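Local structure of ribokinase (Cryptococcus neoformans var. grubii serotype A, 6CW5) at residues A[21-26]-A[77-82]; A[104-109]-A[275-280]. The protein probably phosphorylates D-ribose at O-5, using ATP and a divalent cation, to give D-ribose 5-phosphate. All blocks are in the same frame, centred on the assembly; numbering follows the deposited sequence.

Interaction 1: residues A[21-26]-A[77-82]; sequences VNIDEF and IWVKEM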
loop_
_atom_site.group_PDB
_atom_site.type_symbol
_atom_site.label_atom_id
_atom_site.label_comp_id
_atom_site.label_asym_id
_atom_site.label_seq_id
_atom_site.Cartn_x
_atom_site.Cartn_y
_atom_site.Cartn_z
ATOM N N VAL A 21 7.800 -3.754 -14.106
ATOM C CA VAL A 21 8.237 -3.898 -15.487
ATOM C C VAL A 21 9.118 -2.705 -15.797
ATOM O O VAL A 21 8.710 -1.563 -15.567
ATOM C CB VAL A 21 7.048 -3.941 -16.456
ATOM C CG1 VAL A 21 7.524 -4.080 -17.915
ATOM C CG2 VAL A 21 6.117 -5.085 -16.061
ATOM N N ASN A 22 10.325 -2.964 -16.305
ATOM C CA ASN A 22 11.262 -1.907 -16.656
ATOM C C ASN A 22 11.675 -2.041 -18.107
ATOM O O ASN A 22 11.800 -3.148 -18.642
ATOM C CB ASN A 22 12.552 -1.959 -15.828
ATOM C CG ASN A 22 12.331 -1.617 -14.370
ATOM O OD1 ASN A 22 11.430 -0.867 -14.023
ATOM N ND2 ASN A 22 13.186 -2.130 -13.533
ATOM N N ILE A 23 11.903 -0.899 -18.729
ATOM C CA ILE A 23 12.714 -0.853 -19.943
ATOM C C ILE A 23 14.140 -0.621 -19.465
ATOM O O ILE A 23 14.430 0.419 -18.877
ATOM C CB ILE A 23 12.238 0.237 -20.903
ATOM C CG1 ILE A 23 10.811 -0.094 -21.347
ATOM C CG2 ILE A 23 13.193 0.336 -22.105
ATOM C CD1 ILE A 23 10.156 0.995 -22.204
ATOM N N ASP A 24 15.020 -1.605 -19.689
ATOM C CA ASP A 24 16.409 -1.528 -19.263
ATOM C C ASP A 24 17.206 -0.832 -20.350
ATOM O O ASP A 24 17.142 -1.226 -21.512
ATOM C CB ASP A 24 17.003 -2.920 -19.039
ATOM C CG ASP A 24 16.452 -3.613 -17.783
ATOM O OD1 ASP A 24 15.674 -2.987 -17.035
ATOM O OD2 ASP A 24 16.838 -4.775 -17.566
ATOM N N GLU A 25 17.984 0.169 -19.966
ATOM C CA GLU A 25 18.900 0.817 -20.892
ATOM C C GLU A 25 20.310 0.521 -20.412
ATOM O O GLU A 25 20.716 1.008 -19.350
ATOM C CB GLU A 25 18.628 2.306 -20.940
ATOM C CG GLU A 25 17.331 2.630 -21.637
ATOM C CD GLU A 25 17.131 4.121 -21.742
ATOM O OE1 GLU A 25 16.956 4.756 -20.695
ATOM O OE2 GLU A 25 17.188 4.654 -22.871
ATOM N N PHE A 26 21.035 -0.302 -21.180
ATOM C CA PHE A 26 22.422 -0.634 -20.873
ATOM C C PHE A 26 23.337 0.347 -21.598
ATOM O O PHE A 26 23.466 0.280 -22.820
ATOM C CB PHE A 26 22.762 -2.051 -21.309
ATOM C CG PHE A 26 22.036 -3.104 -20.533
ATOM C CD1 PHE A 26 22.614 -3.662 -19.403
ATOM C CD2 PHE A 26 20.773 -3.528 -20.930
ATOM C CE1 PHE A 26 21.939 -4.632 -18.672
ATOM C CE2 PHE A 26 20.088 -4.505 -20.201
ATOM C CZ PHE A 26 20.674 -5.051 -19.077
ATOM N N ILE A 77 4.296 -1.410 -24.246
ATOM C CA ILE A 77 3.427 -2.468 -24.753
ATOM C C ILE A 77 4.243 -3.589 -25.391
ATOM O O ILE A 77 3.880 -4.765 -25.278
ATOM C CB ILE A 77 2.388 -1.866 -25.719
ATOM C CG1 ILE A 77 1.344 -1.085 -24.917
ATOM C CG2 ILE A 77 1.719 -2.945 -26.560
ATOM C CD1 ILE A 77 0.537 -0.093 -25.773
ATOM N N TRP A 78 5.388 -3.263 -26.004
ATOM C CA TRP A 78 6.218 -4.308 -26.601
ATOM C C TRP A 78 6.752 -5.280 -25.550
ATOM O O TRP A 78 6.980 -6.458 -25.854
ATOM C CB TRP A 78 7.361 -3.677 -27.411
ATOM C CG TRP A 78 8.353 -2.888 -26.577
ATOM C CD1 TRP A 78 8.256 -1.584 -26.209
ATOM C CD2 TRP A 78 9.584 -3.371 -26.023
ATOM N NE1 TRP A 78 9.352 -1.219 -25.459
ATOM C CE2 TRP A 78 10.183 -2.299 -25.336
ATOM C CE3 TRP A 78 10.245 -4.602 -26.053
ATOM C CZ2 TRP A 78 11.412 -2.422 -24.674
ATOM C CZ3 TRP A 78 11.471 -4.716 -25.402
ATOM C CH2 TRP A 78 12.037 -3.634 -24.731
ATOM N N VAL A 79 6.930 -4.826 -24.309
ATOM C CA VAL A 79 7.306 -5.739 -23.229
ATOM C C VAL A 79 6.112 -6.593 -22.821
ATOM O O VAL A 79 6.246 -7.799 -22.583
ATOM C CB VAL A 79 7.862 -4.958 -22.030
ATOM C CG1 VAL A 79 8.332 -5.925 -20.922
ATOM C CG2 VAL A 79 8.999 -4.016 -22.475
ATOM N N LYS A 80 4.930 -5.980 -22.718
ATOM C CA LYS A 80 3.715 -6.750 -22.457
ATOM C C LYS A 80 3.519 -7.832 -23.517
ATOM O O LYS A 80 3.116 -8.961 -23.205
ATOM C CB LYS A 80 2.506 -5.810 -22.410
ATOM C CG LYS A 80 1.167 -6.484 -22.045
ATOM C CD LYS A 80 0.063 -5.451 -21.819
ATOM C CE LYS A 80 -1.334 -6.107 -21.778
ATOM N NZ LYS A 80 -1.748 -6.640 -23.081
ATOM N N GLU A 81 3.819 -7.515 -24.773
ATOM C CA GLU A 81 3.640 -8.500 -25.840
ATOM C C GLU A 81 4.672 -9.620 -25.755
ATOM O O GLU A 81 4.363 -10.768 -26.094
ATOM C CB GLU A 81 3.707 -7.801 -27.195
ATOM C CG GLU A 81 2.645 -6.741 -27.319
ATOM C CD GLU A 81 2.678 -6.033 -28.644
ATOM O OE1 GLU A 81 3.777 -5.890 -29.221
ATOM O OE2 GLU A 81 1.591 -5.631 -29.110
ATOM N N MET A 82 5.901 -9.308 -25.328
ATOM C CA MET A 82 6.897 -10.353 -25.093
ATOM C C MET A 82 6.452 -11.281 -23.978
ATOM O O MET A 82 6.563 -12.509 -24.086
ATOM C CB MET A 82 8.250 -9.737 -24.724
ATOM C CG MET A 82 9.009 -9.063 -25.834
ATOM S SD MET A 82 10.624 -8.508 -25.223
ATOM C CE MET A 82 11.325 -10.059 -24.655
#

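Interaction 2: residues A[104-109]-A[275-280]; sequences AVIQSA and DTTGAG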
loop_
_atom_site.group_PDB
_atom_site.type_symbol
_atom_site.label_atom_id
_atom_site.label_comp_id
_atom_site.label_asym_id
_atom_site.label_seq_id
_atom_site.Cartn_x
_atom_site.Cartn_y
_atom_site.Cartn_z
ATOM N N ALA A 104 15.203 1.200 -15.977
ATOM C CA ALA A 104 16.459 0.970 -15.263
ATOM C C ALA A 104 17.570 1.531 -16.120
ATOM O O ALA A 104 17.763 1.082 -17.251
ATOM C CB ALA A 104 16.715 -0.509 -14.972
ATOM N N VAL A 105 18.296 2.511 -15.597
ATOM C CA VAL A 105 19.432 3.060 -16.323
ATOM C C VAL A 105 20.652 2.314 -15.808
ATOM O O VAL A 105 21.048 2.503 -14.656
ATOM C CB VAL A 105 19.560 4.574 -16.124
ATOM C CG1 VAL A 105 20.821 5.100 -16.784
ATOM C CG2 VAL A 105 18.344 5.266 -16.700
ATOM N N ILE A 106 21.233 1.451 -16.647
ATOM C CA ILE A 106 22.273 0.511 -16.223
ATOM C C ILE A 106 23.597 0.932 -16.830
ATOM O O ILE A 106 23.742 1.006 -18.058
ATOM C CB ILE A 106 21.928 -0.934 -16.614
ATOM C CG1 ILE A 106 20.507 -1.268 -16.113
ATOM C CG2 ILE A 106 22.989 -1.901 -16.051
ATOM C CD1 ILE A 106 20.060 -2.693 -16.355
ATOM N N GLN A 107 24.564 1.224 -15.971
ATOM C CA GLN A 107 25.928 1.442 -16.414
ATOM C C GLN A 107 26.588 0.073 -16.453
ATOM O O GLN A 107 26.733 -0.574 -15.416
ATOM C CB GLN A 107 26.673 2.385 -15.471
ATOM C CG GLN A 107 26.139 3.799 -15.415
ATOM C CD GLN A 107 26.876 4.608 -14.369
ATOM O OE1 GLN A 107 28.039 4.972 -14.551
ATOM N NE2 GLN A 107 26.203 4.882 -13.262
ATOM N N SER A 108 26.946 -0.374 -17.650
ATOM C CA SER A 108 27.591 -1.666 -17.856
ATOM C C SER A 108 29.082 -1.403 -18.020
ATOM O O SER A 108 29.547 -1.049 -19.104
ATOM C CB SER A 108 27.011 -2.376 -19.074
ATOM O OG SER A 108 27.666 -3.620 -19.260
ATOM N N ALA A 109 29.818 -1.575 -16.929
ATOM C CA ALA A 109 31.240 -1.266 -16.889
ATOM C C ALA A 109 32.046 -2.394 -17.515
ATOM O O ALA A 109 31.713 -3.572 -17.350
ATOM C CB ALA A 109 31.686 -1.054 -15.440
ATOM N N ASP A 275 26.517 -11.354 -19.257
ATOM C CA ASP A 275 25.818 -10.367 -18.444
ATOM C C ASP A 275 24.943 -11.066 -17.418
ATOM O O ASP A 275 24.114 -11.913 -17.769
ATOM C CB ASP A 275 24.966 -9.435 -19.313
ATOM C CG ASP A 275 24.391 -8.271 -18.527
ATOM O OD1 ASP A 275 24.996 -7.167 -18.528
ATOM O OD2 ASP A 275 23.335 -8.473 -17.901
ATOM N N THR A 276 25.119 -10.701 -16.154
ATOM C CA THR A 276 24.395 -11.333 -15.065
ATOM C C THR A 276 23.158 -10.549 -14.649
ATOM O O THR A 276 22.510 -10.926 -13.670
ATOM C CB THR A 276 25.322 -11.538 -13.859
ATOM O OG1 THR A 276 25.858 -10.275 -13.439
ATOM C CG2 THR A 276 26.472 -12.466 -14.229
ATOM N N THR A 277 22.819 -9.466 -15.350
ATOM C CA THR A 277 21.564 -8.789 -15.049
ATOM C C THR A 277 20.419 -9.776 -15.226
ATOM O O THR A 277 20.338 -10.476 -16.241
ATOM C CB THR A 277 21.353 -7.566 -15.950
ATOM O OG1 THR A 277 22.375 -6.588 -15.699
ATOM C CG2 THR A 277 19.980 -6.942 -15.710
ATOM N N GLY A 278 19.558 -9.858 -14.217
ATOM C CA GLY A 278 18.469 -10.809 -14.237
ATOM C C GLY A 278 18.852 -12.262 -14.047
ATOM O O GLY A 278 17.955 -13.111 -14.034
ATOM N N ALA A 279 20.145 -12.590 -13.921
ATOM C CA ALA A 279 20.514 -13.956 -13.554
ATOM C C ALA A 279 19.918 -14.330 -12.207
ATOM O O ALA A 279 19.414 -15.447 -12.026
ATOM C CB ALA A 279 22.033 -14.121 -13.532
ATOM N N GLY A 280 19.951 -13.404 -11.244
ATOM C CA GLY A 280 19.243 -13.636 -9.997
ATOM C C GLY A 280 17.745 -13.735 -10.214
ATOM O O GLY A 280 17.076 -14.554 -9.594
#

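Interaction 1: residues A[21-26]-A[77-82]
V21, just ahead of lid strand 22-29, meets V79 of helix 77-85 methyl to methyl, joining the root of the lid to the helix in a PfkB-type ribokinase fold. V21 CG1 lies 3.6 Å from V79 CG1, and the two side chains reach toward each other tip to tip. In both valines CG1 stands anti to the backbone N (chi1 179° in V21 and -177° in V79), which points these methyls at each other between strand and helix. Two residues on, I23 crosses W78 at an oblique angle. Its CD1 ends 4.0 Å from W78 NE1, while its CG1 runs 4.1 Å from W78 CZ2 and CG2 keeps a similar distance from that same carbon. The isoleucine thus spreads along the benzo and pyrrole parts of the indole instead of resting on a single atom. W78 CG sits between its own backbone N and carbonyl carbon (chi1 65°), a torsion that sends the indole out across the helix, toward I23. V79 CG2 comes 3.4 Å above the ring plane, over its centre, so V79 packs over the ring on the side from which I23 CG1 and CD1 also come. No hydrogen bond joins the segments, and the contact is apolar and largely buried. Farther out, W78, V79 and M82 all touch A48 of the adjoining strand 43-49, and V21 packs on L93 and on the predicted substrate-site residue A53. On the strand itself, N22, I23 and D24 are predicted to bind substrate, and two of their polar ends hold a glycerol molecule, probably from the crystallisation liquor: D24 OD2 is hydrogen-bonded to its O1 and N22 ND2 to its O2.

Interaction 2: residues A[104-109]-A[275-280]
I106 reaches T277 through an extended chain: with CG1 beside the backbone N (chi1 -52°) and CD1 carried on straight from it, the terminal methyl comes 4.3 Å from T277 CG2. The threonine answers with a torsion that sets CG2 anti to its backbone N and facing the strand. Two residues on from I106, and two before T277, S108 OG stays 4.5 Å from D275 OD1, a loose approach at a poorly ordered aspartate. The contact is therefore slight, one methyl pair and one polar neighbourhood without a hydrogen bond across it. Two bonds inside the loop help set its shape. D275 OD2 accepts from T277 N at 2.8 Å, an Asx turn; the N-H comes from above the carboxylate plane, 47° out of it, and the bond is bent to 140°. Next, A279 N donates to T276 O at 2.9 Å, and G278, with positive phi, takes the N-cap position. This DTTGAGD loop is a family signature leading into the N-terminal end of helix 279-292, which in PfkB relatives forms the anion hole. G280 is predicted to bind ATP and D281 to be the proton acceptor, while D275 and T277 are predicted potassium ligands. Around the contact, F26 of strand 22-29 touches both I106 and T277, N114 touches both S108 and D275, and I116 of strand 115-119 adjoins I106, so the loop ahead of helix 279-292 faces the inner strands of the four-stranded lid.

Overall arrangement
Interactions 1 and 2 lie on neighbouring strands of one lid sheet, their centres about 14 Å apart, and touch directly. Probable backbone hydrogen bonds knit strands 22-29 and 102-109 together: E25 O to I106 N at 2.8 Å and E25 N to A104 O at 2.9 Å. Side chains follow the same seam, F26 CE1 packing 3.6 Å from I106 CD1. Residues 77-82 meet the start of the first strand, whereas 275-280 meet the second strand. N22 to D24 of interaction 1 are part of the predicted substrate site, and the side chain of T277 comes about 4 Å from a bound glycerol, consistent with a shared active-site cleft.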